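Local coordinates for protein carbonic anhydrase (Porphyridium purpureum, PDB 1DDZ) that probably catalyses, as a zinc-dependent beta-class carbonic anhydrase, the reversible conversion of carbon dioxide and water to hydrogencarbonate and a proton, at residues A[144-148]-A[368-373]; A[217-221]-A[297-301]. One frame throughout, in Å; residues are numbered along the deposited sequence.

Contact 1 (A[144-148]-A[368-373]); sequences RLGLI and QYAVQY
The ring of Tyr373 meets Leu145 O at its edge, in the ring plane. Ile148 CG2 also lies at the edge, 4.0 Å from Tyr373 CE1. One face carries CG of the neighbouring Gln372, offset toward the rim. The contact joins the two alpha/beta carbonic anhydrase regions of one chain, each a mixed sheet flanked by helices. The turn leading into helix 147-161 packs on the end of helix 361-373. The amide of Gln368 bridges this turn. Gln368 CG is anti to the backbone N (chi1 -177°), and the extended chain carries the amide across. Ile148 N donates to Gln368 OE1 at 2.7 Å, in the carbonyl plane. Gln368 NE2 donates to Leu145 O at 3.0 Å, and that oxygen sits well out of the Gln368 amide plane. NE2 also donates to Gln372 OE1. Three bonds, two of them to the backbone, thus fix the amide's rotation. Leu145 O is gripped twice, because Tyr373 OH donates to it at 2.5 Å from above the carbonyl plane. Leu145 and Tyr373 also touch residues of the second subunit. Tyr369 lies beside Asp76, a ligand of the first zinc ion, and Ile148 CD1 rests 3.7 Å from Tyr369 CB.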
loop_
_atom_site.group_PDB
_atom_site.type_symbol
_atom_site.label_atom_id
_atom_site.label_comp_id
_atom_site.label_asym_id
_atom_site.label_seq_id
_atom_site.Cartn_x
_atom_site.Cartn_y
_atom_site.Cartn_z
ATOM N N ARG A 144 4.801 20.539 1.242
ATOM C CA ARG A 144 5.060 20.247 2.643
ATOM C C ARG A 144 3.770 19.759 3.329
ATOM O O ARG A 144 3.467 20.172 4.447
ATOM C CB ARG A 144 5.575 21.518 3.337
ATOM C CG ARG A 144 6.932 22.018 2.834
ATOM C CD ARG A 144 7.295 23.396 3.398
ATOM N NE ARG A 144 6.547 24.466 2.730
ATOM C CZ ARG A 144 5.981 25.504 3.349
ATOM N NH1 ARG A 144 6.070 25.629 4.670
ATOM N NH2 ARG A 144 5.311 26.418 2.649
ATOM N N LEU A 145 2.977 18.949 2.631
ATOM C CA LEU A 145 1.720 18.458 3.192
ATOM C C LEU A 145 1.845 17.206 4.070
ATOM O O LEU A 145 0.858 16.770 4.656
ATOM C CB LEU A 145 0.692 18.226 2.084
ATOM C CG LEU A 145 0.212 19.445 1.282
ATOM C CD1 LEU A 145 -0.844 19.009 0.302
ATOM C CD2 LEU A 145 -0.364 20.506 2.181
ATOM N N GLY A 146 3.041 16.631 4.166
ATOM C CA GLY A 146 3.235 15.443 4.977
ATOM C C GLY A 146 2.784 14.136 4.336
ATOM O O GLY A 146 2.922 13.936 3.119
ATOM N N LEU A 147 2.217 13.250 5.157
ATOM C CA LEU A 147 1.721 11.934 4.722
ATOM C C LEU A 147 1.047 11.951 3.346
ATOM O O LEU A 147 1.437 11.210 2.443
ATOM C CB LEU A 147 0.727 11.392 5.760
ATOM C CG LEU A 147 -0.051 10.048 5.744
ATOM C CD1 LEU A 147 -0.905 9.824 4.512
ATOM C CD2 LEU A 147 0.878 8.908 5.931
ATOM N N ILE A 148 0.003 12.759 3.211
ATOM C CA ILE A 148 -0.740 12.830 1.969
ATOM C C ILE A 148 0.049 13.258 0.721
ATOM O O ILE A 148 -0.364 12.939 -0.399
ATOM C CB ILE A 148 -1.986 13.704 2.124
ATOM C CG1 ILE A 148 -2.912 13.484 0.925
ATOM C CG2 ILE A 148 -1.589 15.166 2.283
ATOM C CD1 ILE A 148 -4.243 14.093 1.098
ATOM N N GLN A 368 -6.096 12.153 7.028
ATOM C CA GLN A 368 -5.265 13.339 7.212
ATOM C C GLN A 368 -5.853 14.556 6.517
ATOM O O GLN A 368 -5.980 15.627 7.121
ATOM C CB GLN A 368 -3.841 13.112 6.707
ATOM C CG GLN A 368 -2.977 14.324 6.985
ATOM C CD GLN A 368 -1.724 14.367 6.159
ATOM O OE1 GLN A 368 -1.600 13.657 5.162
ATOM N NE2 GLN A 368 -0.785 15.212 6.560
ATOM N N TYR A 369 -6.224 14.385 5.252
ATOM C CA TYR A 369 -6.807 15.473 4.490
ATOM C C TYR A 369 -8.044 16.059 5.202
ATOM O O TYR A 369 -8.184 17.276 5.321
ATOM C CB TYR A 369 -7.177 14.999 3.087
ATOM C CG TYR A 369 -7.635 16.147 2.202
ATOM C CD1 TYR A 369 -6.705 16.920 1.518
ATOM C CD2 TYR A 369 -8.982 16.470 2.069
ATOM C CE1 TYR A 369 -7.093 17.987 0.733
ATOM C CE2 TYR A 369 -9.388 17.542 1.278
ATOM C CZ TYR A 369 -8.433 18.296 0.606
ATOM O OH TYR A 369 -8.809 19.365 -0.184
ATOM N N ALA A 370 -8.919 15.188 5.707
ATOM C CA ALA A 370 -10.144 15.620 6.387
ATOM C C ALA A 370 -9.921 16.225 7.761
ATOM O O ALA A 370 -10.458 17.276 8.079
ATOM C CB ALA A 370 -11.107 14.446 6.499
ATOM N N VAL A 371 -9.152 15.534 8.586
ATOM C CA VAL A 371 -8.877 15.974 9.942
ATOM C C VAL A 371 -7.908 17.149 10.016
ATOM O O VAL A 371 -8.212 18.158 10.635
ATOM C CB VAL A 371 -8.310 14.800 10.804
ATOM C CG1 VAL A 371 -7.947 15.268 12.210
ATOM C CG2 VAL A 371 -9.321 13.658 10.879
ATOM N N GLN A 372 -6.756 17.024 9.377
ATOM C CA GLN A 372 -5.757 18.083 9.430
ATOM C C GLN A 372 -6.005 19.305 8.569
ATOM O O GLN A 372 -5.831 20.425 9.028
ATOM C CB GLN A 372 -4.389 17.527 9.104
ATOM C CG GLN A 372 -3.295 18.536 9.317
ATOM C CD GLN A 372 -1.928 17.964 9.066
ATOM O OE1 GLN A 372 -1.779 16.774 8.823
ATOM N NE2 GLN A 372 -0.917 18.821 9.084
ATOM N N TYR A 373 -6.410 19.094 7.319
ATOM C CA TYR A 373 -6.636 20.202 6.397
ATOM C C TYR A 373 -8.055 20.753 6.333
ATOM O O TYR A 373 -8.247 21.958 6.421
ATOM C CB TYR A 373 -6.079 19.831 5.019
ATOM C CG TYR A 373 -4.596 19.519 5.118
ATOM C CD1 TYR A 373 -4.054 18.354 4.586
ATOM C CD2 TYR A 373 -3.743 20.373 5.817
ATOM C CE1 TYR A 373 -2.683 18.054 4.755
ATOM C CE2 TYR A 373 -2.382 20.084 5.988
ATOM C CZ TYR A 373 -1.847 18.934 5.459
ATOM O OH TYR A 373 -0.461 18.731 5.550
HETATM O O HOH W 1 1.701 16.863 8.039
#

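Contact 2 (A[217-221]-A[297-301]); sequences GDGKL and NENWR
Arg301, on helix 292-307, reaches Asp218 in the loop 217-221, which links the antiparallel strands 208-214 and 222-227. The helix packs across this beta-hairpin turn. The arrangement is consistent with beta-class dimers, where a helix of one unit lies over its partner; here both parts belong to one chain. Arg301 NE donates to Asp218 O at 2.8 Å, with a bent N-H...O angle of 136°. The oxygen is tilted from the guanidinium plane. A bend at chi3 (52°) leaves NE facing the loop while NH1 turns back to its own helix. There NH1 meets Glu298 OE2 at 2.7 Å, at the guanidinium edge and in its plane, as a salt bridge. Lys220 CB lies over one guanidinium face.

The loop settles one of its own polar groups. Lys220 N donates to Asp218 OD2 at 3.0 Å in a nearly straight bond (171°), an Asx turn. Asp218 OD1 pairs with Arg222. Lys220 runs extended past the helix, its CE 3.3 Å from Glu298 OE2. Its NZ forms a long salt bridge, 3.8 Å to Glu298 OE2, and a weak one to Glu288. NZ is also satisfied by a hydrogen bond outside the two segments. Glu298 OE1 bonds to Gln302.

Beside the charged groups the contacts are uncharged. Leu221 CG sits 3.7 Å from Asn297 CG. Gly219 O lies 3.7 Å from Trp300 CZ3, at the indole edge. The indole itself packs on helix 81-84 and meets Phe312 nearly at right angles.

Glu298 OE2 thus faces two cations, Arg301 closely and Lys220 at long range. Glu298 probably offsets the repulsion between them. Arg301 NE separately holds the loop backbone through Asp218 O.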
loop_
_atom_site.group_PDB
_atom_site.type_symbol
_atom_site.label_atom_id
_atom_site.label_comp_id
_atom_site.label_asym_id
_atom_site.label_seq_id
_atom_site.Cartn_x
_atom_site.Cartn_y
_atom_site.Cartn_z
ATOM N N GLY A 217 -21.250 22.115 -11.449
ATOM C CA GLY A 217 -22.122 23.186 -11.916
ATOM C C GLY A 217 -23.209 22.746 -12.883
ATOM O O GLY A 217 -24.130 23.501 -13.134
ATOM N N ASP A 218 -23.077 21.553 -13.465
ATOM C CA ASP A 218 -24.091 21.036 -14.388
ATOM C C ASP A 218 -24.351 19.528 -14.227
ATOM O O ASP A 218 -25.339 18.992 -14.751
ATOM C CB ASP A 218 -23.747 21.363 -15.855
ATOM C CG ASP A 218 -22.459 20.693 -16.342
ATOM O OD1 ASP A 218 -22.071 20.971 -17.496
ATOM O OD2 ASP A 218 -21.837 19.897 -15.603
ATOM N N GLY A 219 -23.448 18.850 -13.520
ATOM C CA GLY A 219 -23.589 17.425 -13.292
ATOM C C GLY A 219 -23.574 16.609 -14.565
ATOM O O GLY A 219 -24.014 15.463 -14.569
ATOM N N LYS A 220 -22.971 17.141 -15.622
ATOM C CA LYS A 220 -22.951 16.442 -16.894
ATOM C C LYS A 220 -21.692 15.646 -17.088
ATOM O O LYS A 220 -20.591 16.188 -17.074
ATOM C CB LYS A 220 -23.138 17.434 -18.039
ATOM C CG LYS A 220 -23.344 16.768 -19.377
ATOM C CD LYS A 220 -23.757 17.750 -20.449
ATOM C CE LYS A 220 -24.326 16.976 -21.626
ATOM N NZ LYS A 220 -24.828 17.800 -22.762
ATOM N N LEU A 221 -21.847 14.348 -17.290
ATOM C CA LEU A 221 -20.690 13.490 -17.477
ATOM C C LEU A 221 -20.110 13.649 -18.876
ATOM O O LEU A 221 -20.856 13.618 -19.862
ATOM C CB LEU A 221 -21.064 12.028 -17.252
ATOM C CG LEU A 221 -21.518 11.608 -15.853
ATOM C CD1 LEU A 221 -21.893 10.132 -15.923
ATOM C CD2 LEU A 221 -20.427 11.838 -14.811
ATOM N N ASN A 297 -27.482 9.816 -17.514
ATOM C CA ASN A 297 -27.041 10.987 -16.762
ATOM C C ASN A 297 -27.810 12.222 -17.216
ATOM O O ASN A 297 -28.225 13.043 -16.396
ATOM C CB ASN A 297 -25.535 11.207 -16.934
ATOM C CG ASN A 297 -25.079 12.553 -16.390
ATOM O OD1 ASN A 297 -25.110 12.796 -15.182
ATOM N ND2 ASN A 297 -24.656 13.436 -17.281
ATOM N N GLU A 298 -28.050 12.323 -18.521
ATOM C CA GLU A 298 -28.792 13.447 -19.081
ATOM C C GLU A 298 -30.238 13.480 -18.604
ATOM O O GLU A 298 -30.743 14.538 -18.253
ATOM C CB GLU A 298 -28.742 13.416 -20.609
ATOM C CG GLU A 298 -29.294 14.689 -21.287
ATOM C CD GLU A 298 -28.538 15.964 -20.907
ATOM O OE1 GLU A 298 -29.163 17.046 -20.899
ATOM O OE2 GLU A 298 -27.318 15.897 -20.624
ATOM N N ASN A 299 -30.907 12.329 -18.583
ATOM C CA ASN A 299 -32.304 12.277 -18.120
ATOM C C ASN A 299 -32.338 12.763 -16.683
ATOM O O ASN A 299 -33.133 13.636 -16.321
ATOM C CB ASN A 299 -32.883 10.858 -18.194
ATOM C CG ASN A 299 -33.028 10.347 -19.618
ATOM O OD1 ASN A 299 -33.190 9.146 -19.840
ATOM N ND2 ASN A 299 -32.970 11.256 -20.598
ATOM N N TRP A 300 -31.412 12.234 -15.888
ATOM C CA TRP A 300 -31.281 12.610 -14.490
ATOM C C TRP A 300 -31.168 14.130 -14.345
ATOM O O TRP A 300 -31.921 14.741 -13.580
ATOM C CB TRP A 300 -30.057 11.931 -13.875
ATOM C CG TRP A 300 -29.743 12.433 -12.516
ATOM C CD1 TRP A 300 -30.484 12.242 -11.378
ATOM C CD2 TRP A 300 -28.654 13.297 -12.144
ATOM N NE1 TRP A 300 -29.931 12.951 -10.329
ATOM C CE2 TRP A 300 -28.806 13.605 -10.775
ATOM C CE3 TRP A 300 -27.566 13.846 -12.844
ATOM C CZ2 TRP A 300 -27.915 14.431 -10.090
ATOM C CZ3 TRP A 300 -26.687 14.662 -12.165
ATOM C CH2 TRP A 300 -26.864 14.948 -10.803
ATOM N N ARG A 301 -30.239 14.738 -15.079
ATOM C CA ARG A 301 -30.044 16.181 -15.023
ATOM C C ARG A 301 -31.316 16.959 -15.309
ATOM O O ARG A 301 -31.647 17.868 -14.570
ATOM C CB ARG A 301 -28.994 16.624 -16.027
ATOM C CG ARG A 301 -27.613 16.114 -15.777
ATOM C CD ARG A 301 -26.725 16.673 -16.839
ATOM N NE ARG A 301 -26.894 18.117 -16.886
ATOM C CZ ARG A 301 -27.163 18.807 -17.985
ATOM N NH1 ARG A 301 -27.292 18.186 -19.144
ATOM N NH2 ARG A 301 -27.295 20.125 -17.918
#

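Both contacts tie the first carbonic anhydrase region to later parts of the chain, but through different elements. Contact 1 is mostly buried and its residues also pack against the second subunit. Contact 2 is only partly buried, and no other chain touches its segments. The chemistry follows the place. In contact 1 uncharged amide and phenol groups satisfy the backbone at a helix start, with apolar side chains around them. In contact 2 a charged network lies over a hairpin turn, while Leu221 packs on strand 208-214 and helix 292-307. Contact 2 is nested within the loop closed by contact 1. Their nearest atoms are about 17 Å apart, and they do not touch.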